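PDB 3ZBQ: Phikz039 from Pseudomonas phage phikz, which belongs to the tubulin/FtsZ-like family of phage proteins and is modelled here with guanosine-5'-diphosphate bound. Local coordinates for residues T221-C227 and V279-I285. Numbering follows the deposited sequence.
Sequences TVQLHVC and VINGLSI
Gln223 pairs with Asn281 and His225 with Val279 as antiparallel hydrogen-bonded pairs, with Leu224 and Ile280 as the non-hydrogen-bonded pair between them; the axes of strands 222-227 and 279-281 run 154° apart in direction. Each outer pair is closed by two backbone bonds, the shortest from Gln223 N to Asn281 O at 2.7 Å, while Ile280 CA adds a CA-H...O contact of 3.3 Å to Gln223 O.

The face of Gln223, His225, Val279 and Asn281 carries one side-chain hydrogen bond across the strands beside apolar packing. His225 NE2 donates to Asn281 OD1 over 2.9 Å; the oxygen lies in the imidazole plane, whereas NE2 stands above the carbonyl plane, 53° out of it and so not on a lone pair, and ring and amide are steeply inclined to each other. With chi1 at 78°, Asn281 has CG between its own N and carbonyl carbon, and ND2 donates a hydrogen bond to Ser284 OG at 3.0 Å, which lies in the amide plane. ND2 also bonds to Leu237 O, so partners at both amide atoms fix its rotation. Beyond the turn, the Ile285 CD1 methyl packs against Gln223 CB at 3.7 Å.

The reverse face is apolar: Val222 CG2 meets Ile280 CG2 at 3.6 Å, and Leu224 CD1 rests alongside Ile280 CG1. Strand 222-227 runs parallel to 163-168 on one edge and antiparallel to 275-281 on the other, so the contact lies where the parallel strands of the continuous sheet pass into its C-terminal, tubulin-like part, just before the chain turns at Gly282 into the long helix 284-304.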
ATOM      1  N   THR A 221      -9.848  -3.615   7.659  1.00  5.03           N
ATOM      2  CA  THR A 221      -9.184  -2.623   6.815  1.00  6.36           C
ATOM      3  C   THR A 221      -9.910  -1.286   6.904  1.00  7.89           C
ATOM      4  O   THR A 221     -11.150  -1.229   6.894  1.00  7.57           O
ATOM      5  CB  THR A 221      -9.130  -3.063   5.344  1.00  5.33           C
ATOM      6  OG1 THR A 221      -8.717  -4.432   5.271  1.00  5.42           O
ATOM      7  CG2 THR A 221      -8.132  -2.208   4.564  1.00  5.48           C
ATOM      8  N   VAL A 222      -9.140  -0.209   7.019  1.00  5.44           N
ATOM      9  CA  VAL A 222      -9.708   1.118   6.959  1.00  4.65           C
ATOM     10  C   VAL A 222      -8.973   1.940   5.915  1.00  5.73           C
ATOM     11  O   VAL A 222      -7.852   1.603   5.514  1.00  6.17           O
ATOM     12  CB  VAL A 222      -9.664   1.799   8.338  1.00  5.51           C
ATOM     13  CG1 VAL A 222     -10.618   1.089   9.286  1.00  5.90           C
ATOM     14  CG2 VAL A 222      -8.237   1.782   8.884  1.00  4.97           C
ATOM     15  N   GLN A 223      -9.619   2.995   5.437  1.00  5.80           N
ATOM     16  CA  GLN A 223      -9.028   3.796   4.373  1.00  5.94           C
ATOM     17  C   GLN A 223      -8.586   5.180   4.851  1.00  6.79           C
ATOM     18  O   GLN A 223      -9.313   5.864   5.582  1.00  7.21           O
ATOM     19  CB  GLN A 223     -10.006   3.907   3.197  1.00  6.79           C
ATOM     20  CG  GLN A 223      -9.434   4.594   1.981  1.00  7.27           C
ATOM     21  CD  GLN A 223     -10.215   4.274   0.729  1.00  7.22           C
ATOM     22  OE1 GLN A 223     -11.068   3.382   0.731  1.00  9.89           O
ATOM     23  NE2 GLN A 223      -9.942   5.000  -0.341  1.00  5.74           N
ATOM     24  N   LEU A 224      -7.384   5.581   4.444  1.00  5.41           N
ATOM     25  CA  LEU A 224      -6.840   6.887   4.799  1.00  7.14           C
ATOM     26  C   LEU A 224      -6.989   7.858   3.644  1.00  7.08           C
ATOM     27  O   LEU A 224      -6.532   7.589   2.525  1.00  7.19           O
ATOM     28  CB  LEU A 224      -5.361   6.782   5.175  1.00  5.13           C
ATOM     29  CG  LEU A 224      -4.630   8.117   5.260  1.00  4.11           C
ATOM     30  CD1 LEU A 224      -5.155   8.907   6.474  1.00  3.55           C
ATOM     31  CD2 LEU A 224      -3.144   7.870   5.389  1.00  5.80           C
ATOM     32  N   HIS A 225      -7.640   8.979   3.926  1.00  5.09           N
ATOM     33  CA  HIS A 225      -7.827  10.033   2.942  1.00  6.89           C
ATOM     34  C   HIS A 225      -7.012  11.262   3.333  1.00  7.77           C
ATOM     35  O   HIS A 225      -7.246  11.864   4.391  1.00  7.21           O
ATOM     36  CB  HIS A 225      -9.309  10.413   2.845  1.00  8.07           C
ATOM     37  CG  HIS A 225     -10.225   9.246   2.635  1.00  9.00           C
ATOM     38  ND1 HIS A 225     -10.650   8.848   1.381  1.00  9.71           N
ATOM     39  CD2 HIS A 225     -10.800   8.394   3.516  1.00  9.05           C
ATOM     40  CE1 HIS A 225     -11.445   7.799   1.503  1.00 11.27           C
ATOM     41  NE2 HIS A 225     -11.556   7.506   2.789  1.00 10.67           N
ATOM     42  N   VAL A 226      -6.055  11.635   2.490  1.00  7.08           N
ATOM     43  CA  VAL A 226      -5.274  12.842   2.722  1.00  7.50           C
ATOM     44  C   VAL A 226      -5.969  14.021   2.054  1.00  8.39           C
ATOM     45  O   VAL A 226      -6.103  14.055   0.832  1.00  9.22           O
ATOM     46  CB  VAL A 226      -3.829  12.703   2.211  1.00  6.86           C
ATOM     47  CG1 VAL A 226      -3.047  13.995   2.466  1.00  8.50           C
ATOM     48  CG2 VAL A 226      -3.135  11.531   2.895  1.00  6.54           C
ATOM     49  N   CYS A 227      -6.430  14.969   2.868  1.00  7.65           N
ATOM     50  CA  CYS A 227      -7.254  16.076   2.379  1.00 11.10           C
ATOM     51  C   CYS A 227      -6.526  17.399   2.563  1.00 12.47           C
ATOM     52  O   CYS A 227      -5.978  17.659   3.633  1.00 11.61           O
ATOM     53  CB  CYS A 227      -8.588  16.121   3.138  1.00 10.64           C
ATOM     54  SG  CYS A 227      -9.498  14.549   3.145  1.00 10.88           S
ATOM     55  N   VAL A 279      -7.725  11.641   7.206  1.00  6.45           N
ATOM     56  CA  VAL A 279      -9.017  11.146   7.666  1.00  5.76           C
ATOM     57  C   VAL A 279      -9.134   9.660   7.429  1.00  7.96           C
ATOM     58  O   VAL A 279      -9.057   9.214   6.289  1.00  5.35           O
ATOM     59  CB  VAL A 279     -10.186  11.848   6.940  1.00  7.21           C
ATOM     60  CG1 VAL A 279     -11.518  11.424   7.564  1.00  9.82           C
ATOM     61  CG2 VAL A 279     -10.031  13.358   7.021  1.00  8.70           C
ATOM     62  N   ILE A 280      -9.330   8.903   8.505  1.00  6.25           N
ATOM     63  CA  ILE A 280      -9.498   7.455   8.411  1.00  6.13           C
ATOM     64  C   ILE A 280     -10.984   7.100   8.512  1.00  7.90           C
ATOM     65  O   ILE A 280     -11.657   7.498   9.456  1.00  8.32           O
ATOM     66  CB  ILE A 280      -8.715   6.720   9.529  1.00  5.54           C
ATOM     67  CG1 ILE A 280      -7.210   6.969   9.387  1.00  7.48           C
ATOM     68  CG2 ILE A 280      -8.977   5.222   9.495  1.00  6.34           C
ATOM     69  CD1 ILE A 280      -6.377   6.403  10.537  1.00  6.97           C
ATOM     70  N   ASN A 281     -11.502   6.377   7.524  1.00  5.68           N
ATOM     71  CA  ASN A 281     -12.853   5.818   7.628  1.00  6.10           C
ATOM     72  C   ASN A 281     -12.863   4.349   7.207  1.00  7.25           C
ATOM     73  O   ASN A 281     -11.844   3.820   6.780  1.00  6.95           O
ATOM     74  CB  ASN A 281     -13.878   6.647   6.827  1.00  7.43           C
ATOM     75  CG  ASN A 281     -13.834   6.373   5.321  1.00  9.40           C
ATOM     76  OD1 ASN A 281     -12.856   5.833   4.793  1.00  8.80           O
ATOM     77  ND2 ASN A 281     -14.897   6.771   4.620  1.00  9.09           N
ATOM     78  N   GLY A 282     -14.002   3.686   7.337  1.00  7.20           N
ATOM     79  CA  GLY A 282     -14.070   2.285   6.971  1.00 10.46           C
ATOM     80  C   GLY A 282     -14.903   2.074   5.734  1.00 10.76           C
ATOM     81  O   GLY A 282     -14.649   1.153   4.940  1.00 12.03           O
ATOM     82  N   LEU A 283     -15.894   2.938   5.546  1.00  9.32           N
ATOM     83  CA  LEU A 283     -16.894   2.736   4.496  1.00  9.95           C
ATOM     84  C   LEU A 283     -16.304   2.702   3.089  1.00 10.60           C
ATOM     85  O   LEU A 283     -16.756   1.941   2.236  1.00 13.51           O
ATOM     86  CB  LEU A 283     -17.961   3.825   4.568  1.00 15.07           C
ATOM     87  CG  LEU A 283     -19.223   3.578   3.747  1.00 19.68           C
ATOM     88  CD1 LEU A 283     -19.898   2.289   4.203  1.00 19.34           C
ATOM     89  CD2 LEU A 283     -20.176   4.764   3.870  1.00 22.20           C
ATOM     90  N   SER A 284     -15.299   3.535   2.849  1.00  8.60           N
ATOM     91  CA  SER A 284     -14.758   3.715   1.509  1.00 11.14           C
ATOM     92  C   SER A 284     -14.136   2.433   0.964  1.00  9.48           C
ATOM     93  O   SER A 284     -14.032   2.263  -0.254  1.00 10.02           O
ATOM     94  CB  SER A 284     -13.735   4.851   1.498  1.00 10.74           C
ATOM     95  OG  SER A 284     -14.366   6.096   1.743  1.00 11.44           O
ATOM     96  N   ILE A 285     -13.726   1.532   1.859  1.00  6.48           N
ATOM     97  CA  ILE A 285     -13.176   0.235   1.437  1.00  7.82           C
ATOM     98  C   ILE A 285     -14.175  -0.538   0.565  1.00  9.45           C
ATOM     99  O   ILE A 285     -13.788  -1.233  -0.394  1.00  8.64           O
ATOM    100  CB  ILE A 285     -12.759  -0.634   2.653  1.00  8.28           C
ATOM    101  CG1 ILE A 285     -11.560  -0.015   3.372  1.00  9.15           C
ATOM    102  CG2 ILE A 285     -12.438  -2.064   2.237  1.00  9.15           C
ATOM    103  CD1 ILE A 285     -10.393   0.290   2.446  1.00  6.86           C
TER